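Local atomic coordinates of d-3-phosphoglycerate dehydrogenase oxidoreductase protein (Ralstonia solanacearum, PDB entry 3GG9), a protein that probably catalyses the NAD-dependent oxidation of 3-phosphoglycerate, the entry step of serine biosynthesis. Residues A[14-27]-A[309-321]. Residues are numbered along the deposited sequence; the frame is centred on the assembly and turned at random.
With SO4 (sulfate ion), chain E.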
loop_
_atom_site.group_PDB
_atom_site.type_symbol
_atom_site.label_atom_id
_atom_site.label_comp_id
_atom_site.label_asym_id
_atom_site.label_seq_id
_atom_site.Cartn_x
_atom_site.Cartn_y
_atom_site.Cartn_z
ATOM N N ALA A 14 -16.064 -15.107 7.048
ATOM C CA ALA A 14 -15.543 -15.496 5.732
ATOM C C ALA A 14 -15.522 -16.979 5.505
ATOM O O ALA A 14 -15.600 -17.429 4.364
ATOM C CB ALA A 14 -14.116 -14.946 5.534
ATOM N N VAL A 15 -15.331 -17.729 6.591
ATOM C CA VAL A 15 -15.109 -19.172 6.547
ATOM C C VAL A 15 -16.258 -19.915 5.872
ATOM O O VAL A 15 -16.024 -20.775 5.009
ATOM C CB VAL A 15 -14.861 -19.734 7.981
ATOM C CG1 VAL A 15 -14.790 -21.262 7.991
ATOM C CG2 VAL A 15 -13.567 -19.105 8.586
ATOM N N ARG A 16 -17.493 -19.566 6.243
ATOM C CA ARG A 16 -18.656 -20.246 5.685
ATOM C C ARG A 16 -18.872 -19.982 4.177
ATOM O O ARG A 16 -19.617 -20.712 3.535
ATOM C CB ARG A 16 -19.933 -19.976 6.500
ATOM C CG ARG A 16 -20.568 -18.611 6.286
ATOM C CD ARG A 16 -21.875 -18.487 7.051
ATOM N NE ARG A 16 -22.340 -17.102 7.080
ATOM C CZ ARG A 16 -23.093 -16.522 6.145
ATOM N NH1 ARG A 16 -23.494 -17.200 5.073
ATOM N NH2 ARG A 16 -23.446 -15.248 6.281
ATOM N N LYS A 17 -18.211 -18.965 3.619
ATOM C CA LYS A 17 -18.344 -18.677 2.186
ATOM C C LYS A 17 -17.220 -19.256 1.340
ATOM O O LYS A 17 -17.196 -19.050 0.132
ATOM C CB LYS A 17 -18.426 -17.180 1.967
ATOM C CG LYS A 17 -19.605 -16.529 2.687
ATOM C CD LYS A 17 -19.307 -15.069 2.892
ATOM C CE LYS A 17 -20.326 -14.405 3.771
ATOM N NZ LYS A 17 -19.727 -13.148 4.280
ATOM N N LEU A 18 -16.287 -19.972 1.963
ATOM C CA LEU A 18 -15.140 -20.518 1.228
ATOM C C LEU A 18 -15.624 -21.708 0.430
ATOM O O LEU A 18 -16.534 -22.394 0.875
ATOM C CB LEU A 18 -14.036 -20.972 2.186
ATOM C CG LEU A 18 -13.362 -19.920 3.096
ATOM C CD1 LEU A 18 -12.411 -20.575 4.041
ATOM C CD2 LEU A 18 -12.648 -18.808 2.335
ATOM N N ASP A 19 -15.007 -21.969 -0.726
ATOM C CA ASP A 19 -15.284 -23.195 -1.481
ATOM C C ASP A 19 -15.083 -24.438 -0.626
ATOM O O ASP A 19 -15.856 -25.383 -0.725
ATOM C CB ASP A 19 -14.393 -23.306 -2.716
ATOM C CG ASP A 19 -14.708 -22.245 -3.780
ATOM O OD1 ASP A 19 -15.766 -21.575 -3.712
ATOM O OD2 ASP A 19 -13.875 -22.071 -4.690
ATOM N N CYS A 20 -14.059 -24.420 0.233
ATOM C CA CYS A 20 -13.709 -25.586 1.035
ATOM C C CYS A 20 -14.707 -25.902 2.165
ATOM O O CYS A 20 -14.681 -26.994 2.695
ATOM C CB CYS A 20 -12.276 -25.469 1.583
ATOM S SG CYS A 20 -12.084 -24.242 2.891
ATOM N N PHE A 21 -15.569 -24.957 2.533
ATOM C CA PHE A 21 -16.563 -25.191 3.587
ATOM C C PHE A 21 -17.463 -26.416 3.329
ATOM O O PHE A 21 -17.954 -27.047 4.279
ATOM C CB PHE A 21 -17.438 -23.963 3.762
ATOM C CG PHE A 21 -18.190 -23.946 5.051
ATOM C CD1 PHE A 21 -17.524 -23.717 6.252
ATOM C CD2 PHE A 21 -19.563 -24.156 5.069
ATOM C CE1 PHE A 21 -18.224 -23.701 7.456
ATOM C CE2 PHE A 21 -20.280 -24.140 6.279
ATOM C CZ PHE A 21 -19.613 -23.911 7.460
ATOM N N SER A 22 -17.648 -26.757 2.048
ATOM C CA SER A 22 -18.481 -27.907 1.661
ATOM C C SER A 22 -17.865 -29.238 2.082
ATOM O O SER A 22 -18.554 -30.270 2.104
ATOM C CB SER A 22 -18.780 -27.904 0.156
ATOM O OG SER A 22 -19.691 -28.948 -0.172
ATOM N N LEU A 23 -16.579 -29.226 2.424
ATOM C CA LEU A 23 -15.922 -30.403 2.994
ATOM C C LEU A 23 -16.594 -30.902 4.275
ATOM O O LEU A 23 -16.527 -32.086 4.577
ATOM C CB LEU A 23 -14.437 -30.141 3.279
ATOM C CG LEU A 23 -13.480 -29.938 2.100
ATOM C CD1 LEU A 23 -12.110 -29.483 2.606
ATOM C CD2 LEU A 23 -13.357 -31.196 1.253
ATOM N N LEU A 24 -17.235 -30.004 5.023
ATOM C CA LEU A 24 -17.869 -30.367 6.287
ATOM C C LEU A 24 -19.380 -30.649 6.169
ATOM O O LEU A 24 -20.127 -30.473 7.149
ATOM C CB LEU A 24 -17.630 -29.249 7.322
ATOM C CG LEU A 24 -16.179 -28.894 7.688
ATOM C CD1 LEU A 24 -16.152 -27.680 8.622
ATOM C CD2 LEU A 24 -15.433 -30.073 8.295
ATOM N N GLN A 25 -19.811 -31.107 4.992
ATOM C CA GLN A 25 -21.242 -31.247 4.648
ATOM C C GLN A 25 -21.966 -32.303 5.471
ATOM O O GLN A 25 -23.161 -32.185 5.702
ATOM C CB GLN A 25 -21.433 -31.556 3.158
ATOM C CG GLN A 25 -20.688 -32.809 2.671
ATOM C CD GLN A 25 -20.930 -33.105 1.200
ATOM O OE1 GLN A 25 -20.772 -34.244 0.754
ATOM N NE2 GLN A 25 -21.310 -32.083 0.436
ATOM N N ASP A 26 -21.220 -33.304 5.922
ATOM C CA ASP A 26 -21.742 -34.359 6.786
ATOM C C ASP A 26 -21.793 -33.962 8.267
ATOM O O ASP A 26 -22.112 -34.797 9.101
ATOM C CB ASP A 26 -20.908 -35.637 6.605
ATOM C CG ASP A 26 -21.541 -36.862 7.263
ATOM O OD1 ASP A 26 -22.781 -37.001 7.218
ATOM O OD2 ASP A 26 -20.798 -37.662 7.858
ATOM N N HIS A 27 -21.492 -32.702 8.596
ATOM C CA HIS A 27 -21.361 -32.267 10.000
ATOM C C HIS A 27 -22.153 -31.032 10.259
ATOM O O HIS A 27 -22.524 -30.325 9.327
ATOM C CB HIS A 27 -19.896 -32.021 10.351
ATOM C CG HIS A 27 -19.010 -33.184 10.020
ATOM N ND1 HIS A 27 -18.888 -34.284 10.843
ATOM C CD2 HIS A 27 -18.270 -33.455 8.921
ATOM C CE1 HIS A 27 -18.089 -35.169 10.277
ATOM N NE2 HIS A 27 -17.694 -34.687 9.112
ATOM N N TYR A 309 -6.990 -18.345 3.165
ATOM C CA TYR A 309 -8.103 -19.004 3.884
ATOM C C TYR A 309 -8.520 -20.324 3.187
ATOM O O TYR A 309 -8.686 -21.367 3.827
ATOM C CB TYR A 309 -9.299 -18.050 4.009
ATOM C CG TYR A 309 -9.339 -17.231 5.317
ATOM C CD1 TYR A 309 -8.165 -16.877 5.992
ATOM C CD2 TYR A 309 -10.555 -16.795 5.854
ATOM C CE1 TYR A 309 -8.204 -16.128 7.199
ATOM C CE2 TYR A 309 -10.597 -16.052 7.063
ATOM C CZ TYR A 309 -9.412 -15.729 7.720
ATOM O OH TYR A 309 -9.422 -14.988 8.902
ATOM N N GLU A 310 -8.650 -20.286 1.870
ATOM C CA GLU A 310 -8.984 -21.513 1.145
ATOM C C GLU A 310 -8.007 -22.647 1.498
ATOM O O GLU A 310 -8.452 -23.726 1.861
ATOM C CB GLU A 310 -9.054 -21.284 -0.375
ATOM C CG GLU A 310 -10.266 -20.457 -0.864
ATOM C CD GLU A 310 -11.641 -21.158 -0.783
ATOM O OE1 GLU A 310 -12.639 -20.478 -1.155
ATOM O OE2 GLU A 310 -11.746 -22.358 -0.360
ATOM N N MET A 311 -6.698 -22.376 1.425
ATOM C CA MET A 311 -5.634 -23.346 1.736
ATOM C C MET A 311 -5.642 -23.740 3.218
ATOM O O MET A 311 -5.685 -24.928 3.546
ATOM C CB MET A 311 -4.242 -22.792 1.355
ATOM C CG MET A 311 -3.074 -23.767 1.638
ATOM S SD MET A 311 -1.438 -22.985 1.834
ATOM C CE MET A 311 -1.034 -22.687 0.108
ATOM N N TYR A 312 -5.618 -22.742 4.099
ATOM C CA TYR A 312 -5.572 -22.985 5.543
ATOM C C TYR A 312 -6.746 -23.830 6.056
ATOM O O TYR A 312 -6.522 -24.864 6.672
ATOM C CB TYR A 312 -5.449 -21.678 6.326
ATOM C CG TYR A 312 -4.028 -21.138 6.436
ATOM C CD1 TYR A 312 -3.366 -21.122 7.661
ATOM C CD2 TYR A 312 -3.340 -20.649 5.319
ATOM C CE1 TYR A 312 -2.061 -20.626 7.774
ATOM C CE2 TYR A 312 -2.031 -20.149 5.421
ATOM C CZ TYR A 312 -1.406 -20.132 6.654
ATOM O OH TYR A 312 -0.114 -19.649 6.768
ATOM N N PHE A 313 -7.976 -23.392 5.790
ATOM C CA PHE A 313 -9.176 -24.133 6.186
ATOM C C PHE A 313 -9.386 -25.424 5.398
ATOM O O PHE A 313 -9.816 -26.442 5.958
ATOM C CB PHE A 313 -10.392 -23.229 6.098
ATOM C CG PHE A 313 -10.341 -22.111 7.111
ATOM C CD1 PHE A 313 -10.820 -22.324 8.396
ATOM C CD2 PHE A 313 -9.737 -20.897 6.797
ATOM C CE1 PHE A 313 -10.757 -21.322 9.350
ATOM C CE2 PHE A 313 -9.652 -19.851 7.770
ATOM C CZ PHE A 313 -10.165 -20.093 9.041
ATOM N N GLY A 314 -9.089 -25.393 4.106
ATOM C CA GLY A 314 -9.158 -26.635 3.318
ATOM C C GLY A 314 -8.411 -27.751 4.041
ATOM O O GLY A 314 -8.950 -28.839 4.249
ATOM N N ILE A 315 -7.182 -27.458 4.457
ATOM C CA ILE A 315 -6.351 -28.418 5.180
ATOM C C ILE A 315 -6.875 -28.758 6.564
ATOM O O ILE A 315 -6.914 -29.929 6.912
ATOM C CB ILE A 315 -4.857 -27.969 5.227
ATOM C CG1 ILE A 315 -4.234 -28.123 3.842
ATOM C CG2 ILE A 315 -4.055 -28.781 6.236
ATOM C CD1 ILE A 315 -2.952 -27.338 3.665
ATOM N N ALA A 316 -7.270 -27.761 7.360
ATOM C CA ALA A 316 -7.820 -28.049 8.691
ATOM C C ALA A 316 -9.107 -28.901 8.635
ATOM O O ALA A 316 -9.293 -29.787 9.479
ATOM C CB ALA A 316 -8.039 -26.748 9.513
ATOM N N PHE A 317 -9.952 -28.653 7.628
ATOM C CA PHE A 317 -11.193 -29.411 7.412
ATOM C C PHE A 317 -10.914 -30.826 6.916
ATOM O O PHE A 317 -11.489 -31.785 7.429
ATOM C CB PHE A 317 -12.133 -28.717 6.425
ATOM C CG PHE A 317 -12.648 -27.375 6.879
ATOM C CD1 PHE A 317 -12.533 -26.957 8.203
ATOM C CD2 PHE A 317 -13.259 -26.521 5.964
ATOM C CE1 PHE A 317 -13.024 -25.713 8.598
ATOM C CE2 PHE A 317 -13.765 -25.285 6.362
ATOM C CZ PHE A 317 -13.641 -24.880 7.680
ATOM N N GLN A 318 -10.040 -30.952 5.919
ATOM C CA GLN A 318 -9.608 -32.274 5.447
ATOM C C GLN A 318 -8.938 -33.080 6.565
ATOM O O GLN A 318 -9.109 -34.298 6.636
ATOM C CB GLN A 318 -8.698 -32.166 4.225
ATOM C CG GLN A 318 -8.505 -33.468 3.429
ATOM C CD GLN A 318 -9.826 -34.118 2.997
ATOM O OE1 GLN A 318 -10.687 -33.469 2.400
ATOM N NE2 GLN A 318 -9.980 -35.419 3.288
ATOM N N ASN A 319 -8.219 -32.402 7.463
ATOM C CA ASN A 319 -7.602 -33.086 8.604
ATOM C C ASN A 319 -8.637 -33.783 9.498
ATOM O O ASN A 319 -8.433 -34.929 9.922
ATOM C CB ASN A 319 -6.697 -32.140 9.410
ATOM C CG ASN A 319 -5.337 -31.903 8.756
ATOM O OD1 ASN A 319 -4.932 -32.601 7.822
ATOM N ND2 ASN A 319 -4.610 -30.919 9.270
ATOM N N ILE A 320 -9.743 -33.098 9.781
ATOM C CA ILE A 320 -10.839 -33.690 10.538
ATOM C C ILE A 320 -11.394 -34.919 9.800
ATOM O O ILE A 320 -11.542 -35.990 10.396
ATOM C CB ILE A 320 -11.961 -32.682 10.832
ATOM C CG1 ILE A 320 -11.462 -31.591 11.794
ATOM C CG2 ILE A 320 -13.179 -33.390 11.432
ATOM C CD1 ILE A 320 -12.402 -30.383 11.893
ATOM N N LEU A 321 -11.655 -34.773 8.503
ATOM C CA LEU A 321 -12.137 -35.891 7.685
ATOM C C LEU A 321 -11.180 -37.086 7.655
ATOM O O LEU A 321 -11.627 -38.234 7.714
ATOM C CB LEU A 321 -12.460 -35.460 6.251
ATOM C CG LEU A 321 -13.390 -34.264 6.013
ATOM C CD1 LEU A 321 -13.710 -34.144 4.534
ATOM C CD2 LEU A 321 -14.678 -34.322 6.847
HETATM S S SO4 E . 1.583 -20.450 9.894
HETATM O O1 SO4 E . 0.222 -19.957 9.868
HETATM O O2 SO4 E . 1.589 -21.881 10.130
HETATM O O3 SO4 E . 2.212 -20.178 8.608
HETATM O O4 SO4 E . 2.295 -19.745 10.961
HETATM O O HOH W 1 -14.951 -18.031 -2.102
#
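Ala-14 CB touches Tyr-309 CE2, and that tyrosine's OH is hydrogen-bonded to Arg-58 NH2. Val-15 straddles two aromatic rings of helix 306-324. Its CG2 lies over one face of the Phe-313 ring in a CH-pi contact, 3.9 Å from the ring centroid, while CG1, swung anti to the backbone N (chi1 173°), meets the edge of Phe-317 at CZ. Leu-18 spreads its two methyls over the start of 309-321: CD2 packs on Tyr-309 CB, and CD1 approaches Phe-313 CD2 at 3.9 Å.

Directly after Leu-18 the contact becomes polar. Glu-310, bent at chi2 (-71°), reaches the backbone that opens the 3-10 segment 19-23. Its OE1 accepts Asp-19 N at 2.8 Å and OE2 accepts Cys-20 N at 3.2 Å, each through the syn lone pair. The carboxylate of Asp-19 stays close by, with OD2 4.1 Å from Glu-310 OE1. Cys-20 then turns its SG inward to 3.4 Å from Gly-314 N, beside Phe-313 CB and oblique to the Phe-317 ring; the backbones come closest here, CA to CA 5.2 Å, at a residue with no side chain.

Leu-23 CD1 rests against Phe-317 CB, and Leu-24 CD1 sits almost squarely over the centre of the Phe-317 ring, 3.6 Å from its centroid. Phe-313 CB of the same helix lies over the rim of the opposite face. His-27 meets Leu-321 CD2 through NE2, while its ND1 is hydrogen-bonded to Leu-3 N.

Ile-320 packs on Ser-76, joining this late helix to the N-terminal parallel sheet; Leu-24 reaches Ile-5 and Val-29 of the same sheet. The chemistry is mainly aliphatic-on-aromatic packing, with one carboxylate holding two amides; the Asp-19 charge would tend to raise the pKa of Glu-310, whereas the two N-H donors should favour its ionised form.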